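Local coordinates for uncharacterized protein (PDB 3PM7) that is of unknown function but, having a PC4-like (transcriptional coactivator p15) domain, may bind nucleic acid as relatives of that family do, at residues S31-E43 and G52-E64. Numbering follows the deposited sequence.
With SO4 (sulfate ion), chain C.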
loop_
_atom_site.group_PDB
_atom_site.type_symbol
_atom_site.label_atom_id
_atom_site.label_comp_id
_atom_site.label_asym_id
_atom_site.label_seq_id
_atom_site.Cartn_x
_atom_site.Cartn_y
_atom_site.Cartn_z
ATOM N N SER A 31 -0.819 7.630 13.099
ATOM C CA SER A 31 -1.336 8.975 13.235
ATOM C C SER A 31 -0.166 9.911 12.932
ATOM O O SER A 31 0.749 10.019 13.738
ATOM C CB SER A 31 -1.849 9.220 14.663
ATOM O OG SER A 31 -2.425 10.526 14.804
ATOM N N TRP A 32 -0.161 10.556 11.762
ATOM C CA TRP A 32 0.856 11.590 11.491
ATOM C C TRP A 32 0.520 12.860 12.262
ATOM O O TRP A 32 -0.532 13.463 12.042
ATOM C CB TRP A 32 0.954 11.921 9.978
ATOM C CG TRP A 32 1.283 10.725 9.096
ATOM C CD1 TRP A 32 0.502 10.199 8.103
ATOM C CD2 TRP A 32 2.480 9.930 9.126
ATOM N NE1 TRP A 32 1.139 9.128 7.524
ATOM C CE2 TRP A 32 2.352 8.947 8.131
ATOM C CE3 TRP A 32 3.648 9.960 9.895
ATOM C CZ2 TRP A 32 3.346 7.998 7.886
ATOM C CZ3 TRP A 32 4.633 9.028 9.644
ATOM C CH2 TRP A 32 4.480 8.061 8.646
ATOM N N ASN A 33 1.405 13.260 13.177
ATOM C CA ASN A 33 1.271 14.527 13.879
ATOM C C ASN A 33 -0.112 14.756 14.476
ATOM O O ASN A 33 -0.647 15.852 14.353
ATOM C CB ASN A 33 1.590 15.706 12.947
ATOM C CG ASN A 33 2.966 15.615 12.329
ATOM O OD1 ASN A 33 3.204 14.794 11.439
ATOM N ND2 ASN A 33 3.876 16.476 12.773
ATOM N N GLY A 34 -0.695 13.745 15.123
ATOM C CA GLY A 34 -1.959 13.932 15.829
ATOM C C GLY A 34 -3.178 13.929 14.914
ATOM O O GLY A 34 -4.301 14.200 15.347
ATOM N N ARG A 35 -2.967 13.621 13.641
ATOM C CA ARG A 35 -4.065 13.568 12.689
ATOM C C ARG A 35 -4.846 12.249 12.841
ATOM O O ARG A 35 -4.363 11.305 13.481
ATOM C CB ARG A 35 -3.510 13.694 11.254
ATOM C CG ARG A 35 -2.863 15.057 10.945
ATOM C CD ARG A 35 -3.901 16.152 11.011
ATOM N NE ARG A 35 -4.805 16.040 9.870
ATOM C CZ ARG A 35 -6.060 16.476 9.879
ATOM N NH1 ARG A 35 -6.564 17.025 10.974
ATOM N NH2 ARG A 35 -6.813 16.351 8.802
ATOM N N PRO A 36 -6.062 12.184 12.269
ATOM C CA PRO A 36 -6.805 10.925 12.306
ATOM C C PRO A 36 -5.960 9.758 11.794
ATOM O O PRO A 36 -5.240 9.904 10.798
ATOM C CB PRO A 36 -7.991 11.207 11.390
ATOM C CG PRO A 36 -8.294 12.686 11.694
ATOM C CD PRO A 36 -6.911 13.311 11.825
ATOM N N PRO A 37 -6.019 8.608 12.497
ATOM C CA PRO A 37 -5.189 7.459 12.136
ATOM C C PRO A 37 -5.536 6.903 10.779
ATOM O O PRO A 37 -6.703 6.872 10.391
ATOM C CB PRO A 37 -5.516 6.417 13.232
ATOM C CG PRO A 37 -6.015 7.238 14.404
ATOM C CD PRO A 37 -6.786 8.374 13.740
ATOM N N LYS A 38 -4.517 6.442 10.066
ATOM C CA LYS A 38 -4.712 5.849 8.759
ATOM C C LYS A 38 -3.768 4.664 8.553
ATOM O O LYS A 38 -2.666 4.634 9.090
ATOM C CB LYS A 38 -4.480 6.903 7.676
ATOM C CG LYS A 38 -5.622 7.917 7.545
ATOM C CD LYS A 38 -5.374 8.987 6.473
ATOM C CE LYS A 38 -6.420 10.104 6.576
ATOM N NZ LYS A 38 -6.267 11.179 5.525
ATOM N N PHE A 39 -4.193 3.687 7.768
ATOM C CA PHE A 39 -3.291 2.626 7.366
ATOM C C PHE A 39 -2.250 3.161 6.395
ATOM O O PHE A 39 -2.551 3.989 5.546
ATOM C CB PHE A 39 -4.077 1.467 6.767
ATOM C CG PHE A 39 -4.891 0.728 7.786
ATOM C CD1 PHE A 39 -6.257 0.940 7.895
ATOM C CD2 PHE A 39 -4.278 -0.153 8.661
ATOM C CE1 PHE A 39 -7.004 0.263 8.846
ATOM C CE2 PHE A 39 -5.013 -0.824 9.634
ATOM C CZ PHE A 39 -6.377 -0.628 9.720
ATOM N N ASP A 40 -1.023 2.672 6.534
ATOM C CA ASP A 40 0.133 3.228 5.854
ATOM C C ASP A 40 0.986 2.051 5.384
ATOM O O ASP A 40 1.312 1.147 6.169
ATOM C CB ASP A 40 0.927 4.133 6.816
ATOM C CG ASP A 40 2.081 4.861 6.133
ATOM O OD1 ASP A 40 3.252 4.454 6.282
ATOM O OD2 ASP A 40 1.823 5.850 5.439
ATOM N N LEU A 41 1.329 2.053 4.104
ATOM C CA LEU A 41 2.060 0.935 3.496
ATOM C C LEU A 41 3.346 1.503 2.926
ATOM O O LEU A 41 3.312 2.321 2.019
ATOM C CB LEU A 41 1.224 0.334 2.368
ATOM C CG LEU A 41 1.625 -1.029 1.813
ATOM C CD1 LEU A 41 1.599 -2.051 2.915
ATOM C CD2 LEU A 41 0.681 -1.437 0.687
ATOM N N ARG A 42 4.486 1.097 3.467
ATOM C CA ARG A 42 5.695 1.855 3.221
ATOM C C ARG A 42 6.926 1.072 3.662
ATOM O O ARG A 42 6.831 0.184 4.504
ATOM C CB ARG A 42 5.552 3.158 4.030
ATOM C CG ARG A 42 6.763 4.035 4.197
ATOM C CD ARG A 42 6.408 5.230 5.122
ATOM N NE ARG A 42 5.072 5.748 4.826
ATOM C CZ ARG A 42 4.793 6.645 3.879
ATOM N NH1 ARG A 42 5.766 7.154 3.122
ATOM N NH2 ARG A 42 3.533 7.045 3.689
ATOM N N GLU A 43 8.084 1.421 3.116
ATOM C CA GLU A 43 9.352 0.818 3.524
ATOM C C GLU A 43 9.918 1.565 4.748
ATOM O O GLU A 43 9.890 2.791 4.792
ATOM C CB GLU A 43 10.349 0.879 2.362
ATOM C CG GLU A 43 11.509 -0.135 2.455
ATOM C CD GLU A 43 11.112 -1.541 2.040
ATOM O OE1 GLU A 43 10.111 -1.691 1.313
ATOM O OE2 GLU A 43 11.800 -2.504 2.445
ATOM N N GLY A 52 10.779 5.282 4.071
ATOM C CA GLY A 52 11.011 5.386 2.645
ATOM C C GLY A 52 9.690 5.696 1.992
ATOM O O GLY A 52 8.751 6.137 2.657
ATOM N N LYS A 53 9.614 5.429 0.695
ATOM C CA LYS A 53 8.451 5.756 -0.112
ATOM C C LYS A 53 7.306 4.801 0.158
ATOM O O LYS A 53 7.512 3.607 0.386
ATOM C CB LYS A 53 8.813 5.705 -1.602
ATOM C CG LYS A 53 9.365 4.364 -2.062
ATOM C CD LYS A 53 9.546 4.317 -3.580
ATOM C CE LYS A 53 10.610 5.303 -4.054
ATOM N NZ LYS A 53 11.989 4.906 -3.643
ATOM N N GLY A 54 6.089 5.329 0.146
ATOM C CA GLY A 54 4.937 4.479 0.354
ATOM C C GLY A 54 3.665 5.253 0.144
ATOM O O GLY A 54 3.672 6.269 -0.523
ATOM N N ILE A 55 2.576 4.783 0.741
ATOM C CA ILE A 55 1.273 5.379 0.475
ATOM C C ILE A 55 0.390 5.254 1.724
ATOM O O ILE A 55 0.455 4.275 2.457
ATOM C CB ILE A 55 0.617 4.680 -0.747
ATOM C CG1 ILE A 55 -0.627 5.419 -1.215
ATOM C CG2 ILE A 55 0.280 3.218 -0.433
ATOM C CD1 ILE A 55 -1.127 4.926 -2.553
ATOM N N THR A 56 -0.430 6.255 1.976
ATOM C CA THR A 56 -1.363 6.180 3.095
ATOM C C THR A 56 -2.735 5.803 2.534
ATOM O O THR A 56 -3.067 6.169 1.408
ATOM C CB THR A 56 -1.406 7.519 3.843
ATOM O OG1 THR A 56 -0.062 7.930 4.125
ATOM C CG2 THR A 56 -2.156 7.387 5.167
ATOM N N LEU A 57 -3.512 5.026 3.278
ATOM C CA LEU A 57 -4.877 4.737 2.847
ATOM C C LEU A 57 -5.875 5.379 3.797
ATOM O O LEU A 57 -5.890 5.059 4.986
ATOM C CB LEU A 57 -5.125 3.235 2.793
ATOM C CG LEU A 57 -4.254 2.492 1.779
ATOM C CD1 LEU A 57 -4.405 0.989 1.925
ATOM C CD2 LEU A 57 -4.610 2.948 0.370
ATOM N N THR A 58 -6.707 6.280 3.286
ATOM C CA THR A 58 -7.818 6.770 4.094
ATOM C C THR A 58 -8.632 5.536 4.438
ATOM O O THR A 58 -8.412 4.467 3.862
ATOM C CB THR A 58 -8.693 7.746 3.321
ATOM O OG1 THR A 58 -9.343 7.043 2.253
ATOM C CG2 THR A 58 -7.852 8.871 2.745
ATOM N N ASN A 59 -9.563 5.656 5.374
ATOM C CA ASN A 59 -10.309 4.476 5.806
ATOM C C ASN A 59 -11.285 3.980 4.736
ATOM O O ASN A 59 -11.648 2.798 4.709
ATOM C CB ASN A 59 -11.020 4.741 7.134
ATOM C CG ASN A 59 -10.046 5.069 8.245
ATOM O OD1 ASN A 59 -9.522 4.175 8.913
ATOM N ND2 ASN A 59 -9.781 6.356 8.435
ATOM N N GLU A 60 -11.689 4.891 3.851
ATOM C CA GLU A 60 -12.568 4.545 2.744
ATOM C C GLU A 60 -11.810 3.716 1.698
ATOM O O GLU A 60 -12.350 2.758 1.144
ATOM C CB GLU A 60 -13.193 5.805 2.118
ATOM C CG GLU A 60 -12.318 6.534 1.091
ATOM C CD GLU A 60 -11.746 7.865 1.586
ATOM O OE1 GLU A 60 -12.125 8.325 2.698
ATOM O OE2 GLU A 60 -10.909 8.449 0.851
ATOM N N GLU A 61 -10.555 4.082 1.448
ATOM C CA GLU A 61 -9.697 3.335 0.537
ATOM C C GLU A 61 -9.329 1.972 1.110
ATOM O O GLU A 61 -9.271 0.977 0.382
ATOM C CB GLU A 61 -8.435 4.133 0.223
ATOM C CG GLU A 61 -8.744 5.488 -0.358
ATOM C CD GLU A 61 -7.506 6.348 -0.511
ATOM O OE1 GLU A 61 -6.582 6.216 0.326
ATOM O OE2 GLU A 61 -7.457 7.149 -1.470
ATOM N N PHE A 62 -9.084 1.920 2.413
ATOM C CA PHE A 62 -8.682 0.659 3.013
ATOM C C PHE A 62 -9.828 -0.343 3.047
ATOM O O PHE A 62 -9.600 -1.551 3.014
ATOM C CB PHE A 62 -8.111 0.833 4.431
ATOM C CG PHE A 62 -7.504 -0.422 4.956
ATOM C CD1 PHE A 62 -8.213 -1.242 5.828
ATOM C CD2 PHE A 62 -6.253 -0.831 4.514
ATOM C CE1 PHE A 62 -7.661 -2.428 6.285
ATOM C CE2 PHE A 62 -5.689 -2.022 4.961
ATOM C CZ PHE A 62 -6.397 -2.826 5.848
ATOM N N ALA A 63 -11.057 0.155 3.143
ATOM C CA ALA A 63 -12.208 -0.736 3.146
ATOM C C ALA A 63 -12.389 -1.295 1.742
ATOM O O ALA A 63 -12.634 -2.486 1.579
ATOM C CB ALA A 63 -13.464 -0.015 3.612
ATOM N N GLU A 64 -12.258 -0.434 0.737
ATOM C CA GLU A 64 -12.305 -0.847 -0.674
ATOM C C GLU A 64 -11.193 -1.819 -1.046
ATOM O O GLU A 64 -11.417 -2.770 -1.783
ATOM C CB GLU A 64 -12.235 0.369 -1.595
ATOM C CG GLU A 64 -13.538 1.141 -1.702
ATOM C CD GLU A 64 -14.589 0.409 -2.525
ATOM O OE1 GLU A 64 -14.245 -0.604 -3.184
ATOM O OE2 GLU A 64 -15.760 0.853 -2.513
HETATM S S SO4 C . -9.209 18.722 8.802
HETATM O O1 SO4 C . -9.212 17.660 7.797
HETATM O O2 SO4 C . -8.112 19.645 8.526
HETATM O O3 SO4 C . -10.475 19.445 8.750
HETATM O O4 SO4 C . -9.040 18.146 10.134
HETATM O O HOH W 1 -8.125 3.964 10.895
HETATM O O HOH W 2 -8.530 8.724 9.086
#
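D40 and R42 share a face of the sheet with T56, and both set CG trans to the backbone N (chi1 -174° and 168°), which aligns them for a side-on grip. R42 then bends at chi3 and takes hold of D40. NE goes to OD1 and NH2 to OD2, each 2.7 Å, each on the syn lone pair and in the guanidinium plane. From the facing strand T56 OG1 donates to D40 OD2 at 3.1 Å, meeting it nearly end-on to the C-O bond. The remaining R42 nitrogen, NH1, reaches G52 O at 3.2 Å. G54 CA lies over one face of the guanidinium, where the strands come close.

Strands 38-43 and 54-57 run antiparallel beneath these groups. L57 N donates to F39 O, and L41 and I55 exchange two backbone bonds. Ahead of the corner at K53, G52 N bonds E43 O. On the face that carries F39, L41, I55 and L57, L41 CB touches I55 CG2. Strand 54-57 is an outermost strand of the chain's four-stranded antiparallel sheet. From the same face L41 packs on L41 of the second subunit.

At the start of helix 59-71, T58 N donates to E61 OE1. The return bond from E61 N to T58 OG1 completes a capping box, though the place of that hydroxyl is less certain. The helix brings F62 to F39. Their rings stack face to face with an offset, centroids 4.0 Å apart and planes at 23°. K38 runs out extended past T56, its CB 3.5 Å from T56 CG2, a tight fit. A water bound to P37 O also takes a weak bond from N59 ND2.

An antiparallel sheet followed by a C-terminal helix, in a dimer, is consistent with the PC4-like family. D40 OD2 accepts from two donors and R42 spends three nitrogens, which should fix both groups in rotation. The paired charges probably favour an ionised carboxylate in this buried place.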